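Local coordinates for geranyltranstransferase (Legionella pneumophila subsp. pneumophila, PDB 3LOM), which probably makes farnesyl diphosphate, and perhaps geranylgeranyl diphosphate, as a magnesium-dependent trans-prenyltransferase with the all-helical isoprenoid synthase fold, at residues A[165-170]-A[186-191]; A[230-235]-A[264-269]; A[276-281]-A[293-298]. All blocks are in the same frame, centred on the assembly; numbering follows the deposited sequence.

Contact 1 (A[165-170]-A[186-191]); sequences SLDLSE and LLKTGK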
loop_
_atom_site.group_PDB
_atom_site.type_symbol
_atom_site.label_atom_id
_atom_site.label_comp_id
_atom_site.label_asym_id
_atom_site.label_seq_id
_atom_site.Cartn_x
_atom_site.Cartn_y
_atom_site.Cartn_z
ATOM N N SER A 165 -10.985 11.342 -0.358
ATOM C CA SER A 165 -12.051 11.417 0.654
ATOM C C SER A 165 -12.739 12.783 0.679
ATOM O O SER A 165 -13.973 12.862 0.697
ATOM C CB SER A 165 -11.500 11.077 2.044
ATOM O OG SER A 165 -12.480 11.270 3.054
ATOM N N LEU A 166 -11.941 13.850 0.646
ATOM C CA LEU A 166 -12.486 15.212 0.643
ATOM C C LEU A 166 -13.079 15.582 -0.713
ATOM O O LEU A 166 -14.023 16.371 -0.780
ATOM C CB LEU A 166 -11.435 16.246 1.074
ATOM C CG LEU A 166 -11.045 16.283 2.555
ATOM C CD1 LEU A 166 -9.761 17.063 2.746
ATOM C CD2 LEU A 166 -12.152 16.857 3.430
ATOM N N ASP A 167 -12.532 15.004 -1.785
ATOM C CA ASP A 167 -13.093 15.178 -3.126
ATOM C C ASP A 167 -14.518 14.616 -3.195
ATOM O O ASP A 167 -15.387 15.197 -3.828
ATOM C CB ASP A 167 -12.201 14.506 -4.174
ATOM C CG ASP A 167 -12.606 14.834 -5.601
ATOM O OD1 ASP A 167 -11.877 15.594 -6.262
ATOM O OD2 ASP A 167 -13.639 14.323 -6.074
ATOM N N LEU A 168 -14.744 13.488 -2.538
ATOM C CA LEU A 168 -16.056 12.867 -2.531
ATOM C C LEU A 168 -17.038 13.550 -1.580
ATOM O O LEU A 168 -18.176 13.812 -1.961
ATOM C CB LEU A 168 -15.935 11.380 -2.205
ATOM C CG LEU A 168 -15.249 10.542 -3.284
ATOM C CD1 LEU A 168 -15.036 9.142 -2.765
ATOM C CD2 LEU A 168 -16.034 10.539 -4.608
ATOM N N SER A 169 -16.603 13.845 -0.357
ATOM C CA SER A 169 -17.505 14.406 0.654
ATOM C C SER A 169 -17.811 15.896 0.487
ATOM O O SER A 169 -18.967 16.304 0.631
ATOM C CB SER A 169 -17.012 14.104 2.076
ATOM O OG SER A 169 -15.769 14.733 2.340
ATOM N N GLU A 170 -16.795 16.703 0.172
ATOM C CA GLU A 170 -16.976 18.168 0.142
ATOM C C GLU A 170 -17.471 18.739 -1.179
ATOM O O GLU A 170 -18.263 19.682 -1.174
ATOM C CB GLU A 170 -15.708 18.922 0.570
ATOM C CG GLU A 170 -15.115 18.484 1.891
ATOM C CD GLU A 170 -16.151 18.333 2.988
ATOM O OE1 GLU A 170 -16.316 17.199 3.495
ATOM O OE2 GLU A 170 -16.804 19.341 3.338
ATOM N N LEU A 186 -4.597 19.384 -4.734
ATOM C CA LEU A 186 -3.188 19.246 -4.367
ATOM C C LEU A 186 -2.977 17.953 -3.586
ATOM O O LEU A 186 -1.990 17.254 -3.797
ATOM C CB LEU A 186 -2.700 20.455 -3.547
ATOM C CG LEU A 186 -1.330 20.371 -2.841
ATOM C CD1 LEU A 186 -0.165 20.131 -3.815
ATOM C CD2 LEU A 186 -1.063 21.610 -1.991
ATOM N N LEU A 187 -3.911 17.630 -2.697
ATOM C CA LEU A 187 -3.791 16.405 -1.917
ATOM C C LEU A 187 -4.058 15.168 -2.778
ATOM O O LEU A 187 -3.334 14.186 -2.672
ATOM C CB LEU A 187 -4.711 16.432 -0.695
ATOM C CG LEU A 187 -4.477 17.501 0.371
ATOM C CD1 LEU A 187 -5.738 17.664 1.204
ATOM C CD2 LEU A 187 -3.265 17.189 1.239
ATOM N N LYS A 188 -5.066 15.247 -3.647
ATOM C CA LYS A 188 -5.483 14.113 -4.477
ATOM C C LYS A 188 -4.494 13.778 -5.602
ATOM O O LYS A 188 -4.054 12.632 -5.718
ATOM C CB LYS A 188 -6.890 14.331 -5.051
ATOM C CG LYS A 188 -7.348 13.190 -5.952
ATOM C CD LYS A 188 -8.781 13.332 -6.400
ATOM C CE LYS A 188 -9.063 12.342 -7.520
ATOM N NZ LYS A 188 -10.515 12.177 -7.777
ATOM N N THR A 189 -4.146 14.772 -6.415
ATOM C CA THR A 189 -3.248 14.548 -7.544
ATOM C C THR A 189 -1.942 15.335 -7.503
ATOM O O THR A 189 -0.919 14.866 -8.023
ATOM C CB THR A 189 -3.947 14.813 -8.883
ATOM O OG1 THR A 189 -4.732 15.997 -8.775
ATOM C CG2 THR A 189 -4.851 13.644 -9.258
ATOM N N GLY A 190 -1.973 16.516 -6.887
ATOM C CA GLY A 190 -0.829 17.421 -6.878
ATOM C C GLY A 190 0.442 16.815 -6.319
ATOM O O GLY A 190 1.515 16.915 -6.934
ATOM N N LYS A 191 0.304 16.170 -5.164
ATOM C CA LYS A 191 1.421 15.534 -4.453
ATOM C C LYS A 191 2.037 14.348 -5.199
ATOM O O LYS A 191 3.252 14.127 -5.109
ATOM C CB LYS A 191 0.974 15.071 -3.064
ATOM C CG LYS A 191 0.516 16.192 -2.146
ATOM C CD LYS A 191 1.426 16.369 -0.959
ATOM C CE LYS A 191 0.710 17.149 0.127
ATOM N NZ LYS A 191 1.160 16.718 1.476
#
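Between 165-170 and 186-191 the backbones come nearest at 7.8 Å from Asp167 CA to Lys188 CA. The segments run obliquely in roughly opposite senses, 165-170 leading away from the other helix. Helix 178-201 widens into a pi-type turn at 186-190, where Lys191 N bonds to Leu186 O at 2.9 Å. Two side-chain pairs bridge the gap. Asp167 and Lys188 both send CG away from their own backbone N (chi1 -171° and 178°), and the lysine continues extended, which carries its ammonium past the carboxylate at a slant. OD1 of Asp167 rests beside the lysine shaft, 3.8 Å from Lys188 CD, while Lys188 NZ stands 4.0 Å from the same OD1, a long salt bridge. The ammonium has a closer engagement in a hydrogen bond to Gln164 OE1, one turn before Asp167 on helix 160-169. Alongside this pair Leu166 CD1 and Leu187 CD1 come only to 4.4 Å, methyl against methyl. The second subunit reaches both leucines, its Ala35 packing on Leu166 and its Pro34 on Leu187. Gln164 and Asp167 fit the family's Gln-x-x-Asp pattern, and Lys188-Thr189 its Lys-Thr pair, whose lysine in related synthases faces the allylic diphosphate. The lysine is probably oriented by both, an amide oxygen that it bonds and a carboxylate that attracts it from further off. This loose electrostatic hold is consistent with a cation positioned near a diphosphate site, with thin apolar packing next to it at the subunit boundary.

Contact 2 (A[230-235]-A[264-269]); sequences DDYLDL and QQLEEE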
loop_
_atom_site.group_PDB
_atom_site.type_symbol
_atom_site.label_atom_id
_atom_site.label_comp_id
_atom_site.label_asym_id
_atom_site.label_seq_id
_atom_site.Cartn_x
_atom_site.Cartn_y
_atom_site.Cartn_z
ATOM N N ASP A 230 -8.999 19.629 -17.183
ATOM C CA ASP A 230 -10.034 18.596 -17.051
ATOM C C ASP A 230 -11.414 19.184 -16.776
ATOM O O ASP A 230 -12.393 18.762 -17.384
ATOM C CB ASP A 230 -9.655 17.571 -15.974
ATOM C CG ASP A 230 -8.486 16.691 -16.391
ATOM O OD1 ASP A 230 -7.956 15.949 -15.534
ATOM O OD2 ASP A 230 -8.088 16.747 -17.575
ATOM N N ASP A 231 -11.475 20.173 -15.885
ATOM C CA ASP A 231 -12.722 20.887 -15.588
ATOM C C ASP A 231 -13.183 21.751 -16.764
ATOM O O ASP A 231 -14.384 21.875 -17.016
ATOM C CB ASP A 231 -12.569 21.736 -14.322
ATOM C CG ASP A 231 -12.378 20.893 -13.065
ATOM O OD1 ASP A 231 -12.491 19.648 -13.135
ATOM O OD2 ASP A 231 -12.121 21.482 -11.995
ATOM N N TYR A 232 -12.216 22.324 -17.482
ATOM C CA TYR A 232 -12.473 23.127 -18.679
ATOM C C TYR A 232 -13.018 22.277 -19.822
ATOM O O TYR A 232 -13.921 22.707 -20.540
ATOM C CB TYR A 232 -11.191 23.845 -19.124
ATOM C CG TYR A 232 -11.325 24.685 -20.381
ATOM C CD1 TYR A 232 -12.029 25.890 -20.369
ATOM C CD2 TYR A 232 -10.730 24.282 -21.577
ATOM C CE1 TYR A 232 -12.150 26.664 -21.522
ATOM C CE2 TYR A 232 -10.843 25.048 -22.732
ATOM C CZ TYR A 232 -11.552 26.236 -22.698
ATOM O OH TYR A 232 -11.662 26.994 -23.840
ATOM N N LEU A 233 -12.458 21.080 -19.977
ATOM C CA LEU A 233 -12.830 20.162 -21.053
ATOM C C LEU A 233 -14.265 19.656 -20.909
ATOM O O LEU A 233 -15.131 20.057 -21.686
ATOM C CB LEU A 233 -11.835 18.995 -21.147
ATOM C CG LEU A 233 -10.658 19.025 -22.138
ATOM C CD1 LEU A 233 -10.016 20.401 -22.324
ATOM C CD2 LEU A 233 -9.607 17.993 -21.734
ATOM N N ASP A 234 -14.530 18.832 -19.892
ATOM C CA ASP A 234 -15.850 18.196 -19.738
ATOM C C ASP A 234 -17.022 19.114 -19.336
ATOM O O ASP A 234 -18.096 18.628 -18.974
ATOM C CB ASP A 234 -15.785 16.922 -18.864
ATOM C CG ASP A 234 -15.243 17.174 -17.461
ATOM O OD1 ASP A 234 -15.814 17.999 -16.714
ATOM O OD2 ASP A 234 -14.256 16.506 -17.093
ATOM N N LEU A 235 -16.818 20.428 -19.407
ATOM C CA LEU A 235 -17.935 21.368 -19.388
ATOM C C LEU A 235 -18.151 21.976 -20.774
ATOM O O LEU A 235 -19.277 22.000 -21.274
ATOM C CB LEU A 235 -17.754 22.464 -18.326
ATOM C CG LEU A 235 -19.024 23.263 -17.966
ATOM C CD1 LEU A 235 -19.153 23.465 -16.471
ATOM C CD2 LEU A 235 -19.113 24.609 -18.681
ATOM N N GLN A 264 -13.518 32.545 -20.037
ATOM C CA GLN A 264 -12.360 33.378 -20.378
ATOM C C GLN A 264 -11.341 33.411 -19.246
ATOM O O GLN A 264 -10.132 33.411 -19.493
ATOM C CB GLN A 264 -12.781 34.815 -20.739
ATOM C CG GLN A 264 -14.294 35.091 -20.872
ATOM C CD GLN A 264 -14.986 34.373 -22.037
ATOM O OE1 GLN A 264 -16.188 34.099 -21.970
ATOM N NE2 GLN A 264 -14.236 34.063 -23.097
ATOM N N GLN A 265 -11.846 33.444 -18.012
ATOM C CA GLN A 265 -11.011 33.424 -16.810
ATOM C C GLN A 265 -10.246 32.116 -16.698
ATOM O O GLN A 265 -9.047 32.119 -16.401
ATOM C CB GLN A 265 -11.860 33.607 -15.551
ATOM C CG GLN A 265 -12.343 35.023 -15.299
ATOM C CD GLN A 265 -13.313 35.086 -14.143
ATOM O OE1 GLN A 265 -14.453 34.632 -14.249
ATOM N NE2 GLN A 265 -12.865 35.643 -13.024
ATOM N N LEU A 266 -10.949 31.008 -16.932
ATOM C CA LEU A 266 -10.345 29.686 -16.866
ATOM C C LEU A 266 -9.278 29.543 -17.939
ATOM O O LEU A 266 -8.172 29.104 -17.637
ATOM C CB LEU A 266 -11.400 28.578 -16.976
ATOM C CG LEU A 266 -10.992 27.109 -16.778
ATOM C CD1 LEU A 266 -9.950 26.886 -15.676
ATOM C CD2 LEU A 266 -12.230 26.291 -16.496
ATOM N N GLU A 267 -9.614 29.954 -19.166
ATOM C CA GLU A 267 -8.686 29.966 -20.304
ATOM C C GLU A 267 -7.376 30.683 -19.999
ATOM O O GLU A 267 -6.301 30.196 -20.357
ATOM C CB GLU A 267 -9.342 30.619 -21.522
ATOM C CG GLU A 267 -10.174 29.674 -22.373
ATOM C CD GLU A 267 -11.114 30.402 -23.324
ATOM O OE1 GLU A 267 -10.861 31.587 -23.639
ATOM O OE2 GLU A 267 -12.111 29.783 -23.758
ATOM N N GLU A 268 -7.471 31.832 -19.330
ATOM C CA GLU A 268 -6.282 32.580 -18.942
ATOM C C GLU A 268 -5.547 31.912 -17.785
ATOM O O GLU A 268 -4.318 31.884 -17.782
ATOM C CB GLU A 268 -6.618 34.042 -18.624
ATOM C CG GLU A 268 -5.396 34.968 -18.507
ATOM C CD GLU A 268 -4.637 35.146 -19.820
ATOM O OE1 GLU A 268 -5.260 35.073 -20.899
ATOM O OE2 GLU A 268 -3.408 35.365 -19.770
ATOM N N GLU A 269 -6.293 31.360 -16.826
ATOM C CA GLU A 269 -5.699 30.574 -15.735
ATOM C C GLU A 269 -4.872 29.406 -16.279
ATOM O O GLU A 269 -3.744 29.193 -15.824
ATOM C CB GLU A 269 -6.766 30.074 -14.754
ATOM C CG GLU A 269 -7.223 31.105 -13.727
ATOM C CD GLU A 269 -6.401 31.097 -12.439
ATOM O OE1 GLU A 269 -5.464 30.282 -12.304
ATOM O OE2 GLU A 269 -6.695 31.920 -11.547
#
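Tyr232 reaches from helix 209-236 to helix 263-279 and ends in a hydrogen bond, its OH giving the proton to Glu267 OE2 at 2.8 Å. The carboxylate oxygen is met on its anti side, with the donor 25° out of the carboxylate plane, and ring and carboxylate stand nearly perpendicular at 84°. Glu267 also lends its aliphatic part, as CG lies 3.4 Å from Tyr232 OH and slants against the far end of the ring. At the near end Leu266 fills in: its CD2 touches Tyr232 CB at 3.7 Å and sits at the ring edge, near its plane. The tyrosine's chi1 of 179° throws the ring out across the gap, where the backbones are 7.1 Å apart from Tyr232 CA to Leu266 CA. Further out, the rings of Tyr236 and Tyr232 meet, and Ser302 and Ser305 of the C-terminal end touch the latter. Met228, Ala258 and Phe261 touch Leu266. Asp230, Asp231 and Asp234 match the second Asp-rich motif, DDxxD, which in relatives binds magnesium with the diphosphate; Tyr232, between Asp231 and Asp234, turns to helix 263-279 and is buried there. Glu267 OE1 lies near the carboxylate of Glu306. Two carboxylates this close would tend to raise the pKa of one, and the phenol's bond to OE2 may offset part of the charge. One directed bond at the hydroxyl and an apolar contact at CB thus hold the tyrosine at both ends.

Contact 3 (A[276-281]-A[293-298]); sequences IAMDSL and ELTKQL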
loop_
_atom_site.group_PDB
_atom_site.type_symbol
_atom_site.label_atom_id
_atom_site.label_comp_id
_atom_site.label_asym_id
_atom_site.label_seq_id
_atom_site.Cartn_x
_atom_site.Cartn_y
_atom_site.Cartn_z
ATOM N N ILE A 276 4.091 29.905 -16.603
ATOM C CA ILE A 276 4.954 29.811 -15.423
ATOM C C ILE A 276 5.721 28.487 -15.450
ATOM O O ILE A 276 6.918 28.447 -15.137
ATOM C CB ILE A 276 4.146 29.996 -14.084
ATOM C CG1 ILE A 276 3.460 31.373 -14.010
ATOM C CG2 ILE A 276 5.023 29.776 -12.844
ATOM C CD1 ILE A 276 4.376 32.595 -14.189
ATOM N N ALA A 277 5.032 27.417 -15.857
ATOM C CA ALA A 277 5.648 26.094 -16.000
ATOM C C ALA A 277 6.763 26.070 -17.060
ATOM O O ALA A 277 7.848 25.540 -16.796
ATOM C CB ALA A 277 4.588 25.032 -16.288
ATOM N N MET A 278 6.492 26.662 -18.230
ATOM C CA MET A 278 7.480 26.830 -19.316
ATOM C C MET A 278 8.750 27.546 -18.854
ATOM O O MET A 278 9.865 27.063 -19.070
ATOM C CB MET A 278 6.880 27.633 -20.474
ATOM C CG MET A 278 5.780 26.951 -21.248
ATOM S SD MET A 278 6.340 25.526 -22.177
ATOM C CE MET A 278 4.935 25.344 -23.264
ATOM N N ASP A 279 8.555 28.691 -18.201
ATOM C CA ASP A 279 9.634 29.580 -17.767
ATOM C C ASP A 279 10.508 29.014 -16.652
ATOM O O ASP A 279 11.614 29.507 -16.412
ATOM C CB ASP A 279 9.053 30.929 -17.328
ATOM C CG ASP A 279 8.584 31.781 -18.502
ATOM O OD1 ASP A 279 8.091 31.228 -19.513
ATOM O OD2 ASP A 279 8.707 33.019 -18.406
ATOM N N SER A 280 10.010 27.978 -15.982
ATOM C CA SER A 280 10.704 27.349 -14.858
ATOM C C SER A 280 11.894 26.485 -15.290
ATOM O O SER A 280 12.761 26.162 -14.473
ATOM C CB SER A 280 9.711 26.506 -14.048
ATOM O OG SER A 280 10.275 26.076 -12.823
ATOM N N LEU A 281 11.931 26.126 -16.571
ATOM C CA LEU A 281 12.921 25.183 -17.093
ATOM C C LEU A 281 14.040 25.870 -17.875
ATOM O O LEU A 281 14.924 25.205 -18.425
ATOM C CB LEU A 281 12.232 24.145 -17.982
ATOM C CG LEU A 281 10.915 23.564 -17.464
ATOM C CD1 LEU A 281 10.005 23.225 -18.628
ATOM C CD2 LEU A 281 11.144 22.360 -16.541
ATOM N N GLU A 293 8.471 20.732 -25.221
ATOM C CA GLU A 293 7.609 20.275 -26.314
ATOM C C GLU A 293 6.446 19.431 -25.786
ATOM O O GLU A 293 5.321 19.554 -26.272
ATOM C CB GLU A 293 8.419 19.498 -27.362
ATOM C CG GLU A 293 7.915 19.653 -28.804
ATOM C CD GLU A 293 6.674 18.818 -29.112
ATOM O OE1 GLU A 293 6.624 17.637 -28.702
ATOM O OE2 GLU A 293 5.748 19.347 -29.770
ATOM N N LEU A 294 6.722 18.589 -24.788
ATOM C CA LEU A 294 5.670 17.821 -24.116
ATOM C C LEU A 294 4.674 18.737 -23.401
ATOM O O LEU A 294 3.461 18.531 -23.490
ATOM C CB LEU A 294 6.263 16.804 -23.131
ATOM C CG LEU A 294 5.230 15.982 -22.348
ATOM C CD1 LEU A 294 4.488 15.009 -23.255
ATOM C CD2 LEU A 294 5.854 15.263 -21.160
ATOM N N THR A 295 5.203 19.748 -22.709
ATOM C CA THR A 295 4.402 20.752 -22.012
ATOM C C THR A 295 3.493 21.489 -22.992
ATOM O O THR A 295 2.309 21.699 -22.714
ATOM C CB THR A 295 5.301 21.758 -21.264
ATOM O OG1 THR A 295 6.279 21.046 -20.494
ATOM C CG2 THR A 295 4.483 22.648 -20.339
ATOM N N LYS A 296 4.048 21.844 -24.149
ATOM C CA LYS A 296 3.283 22.505 -25.200
ATOM C C LYS A 296 2.243 21.576 -25.827
ATOM O O LYS A 296 1.192 22.040 -26.267
ATOM C CB LYS A 296 4.213 23.095 -26.262
ATOM C CG LYS A 296 3.637 24.322 -26.948
ATOM C CD LYS A 296 4.667 25.434 -27.058
ATOM C CE LYS A 296 3.982 26.783 -27.222
ATOM N NZ LYS A 296 4.923 27.919 -27.028
ATOM N N GLN A 297 2.534 20.275 -25.854
ATOM C CA GLN A 297 1.555 19.267 -26.280
ATOM C C GLN A 297 0.415 19.150 -25.267
ATOM O O GLN A 297 -0.755 19.056 -25.646
ATOM C CB GLN A 297 2.214 17.897 -26.482
ATOM C CG GLN A 297 2.915 17.701 -27.823
ATOM C CD GLN A 297 3.482 16.296 -28.001
ATOM O OE1 GLN A 297 3.292 15.416 -27.156
ATOM N NE2 GLN A 297 4.182 16.081 -29.109
ATOM N N LEU A 298 0.769 19.165 -23.982
ATOM C CA LEU A 298 -0.208 19.101 -22.893
ATOM C C LEU A 298 -1.057 20.365 -22.801
ATOM O O LEU A 298 -2.216 20.301 -22.406
ATOM C CB LEU A 298 0.491 18.836 -21.557
ATOM C CG LEU A 298 1.099 17.448 -21.348
ATOM C CD1 LEU A 298 2.263 17.527 -20.375
ATOM C CD2 LEU A 298 0.053 16.456 -20.860
#
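Segments 276-281 and 293-298 run in opposite senses and are nearest at Met278 and Thr295, 7.3 Å from Met278 CA to Thr295 CA. Methionine makes the whole bridge. Its chain folds at chi2 (-67°), which swings the thioether over the facing helix: SD settles on the threonine methyl, 3.9 Å from Thr295 CG2, the two side chains sliding past each other in opposite directions. Beyond it the terminal methyl CE presses on the next residue, 3.7 Å from Lys296 N and 3.8 Å from Lys296 CD, crossing the lysine chain at about a right angle. Contact is purely van der Waals. Thr295 keeps its polar atom separate, with CG2 turned to the sulfur while OG1 hydrogen-bonds Tyr218 OH and Leu291 O. Ile292 and Gln299, a turn to either side on helix 289-303, also touch Met278. Helix 209-236 packs on both segments, Tyr218 on Ala277 and Leu281, Phe226 on Leu298. Helix 289-303 is in turn backed by helices 5-28 and 53-64, whose Ile13, Ile53, Ile56 and Leu60 receive Leu294.

Contacts 2 and 3 both use helix 263-279, binding its early part to helix 209-236 and its end to helix 289-303; their centres are about 18 Å apart. Contact 1 joins two other helices and is the one that reaches the second subunit. None touches another. Contact 2 is the buried one although its centre lies farthest from that of the chain, and its character is mixed, a phenol-carboxylate bond with a leucine at the ring edge. Contact 3 is apolar, grading from a buried threonine to an exposed lysine. Contact 1, partly buried, combines a long charge pair with one loose leucine contact. Contacts 1 and 2 include family signature residues, whereas contact 3 is plain helix packing.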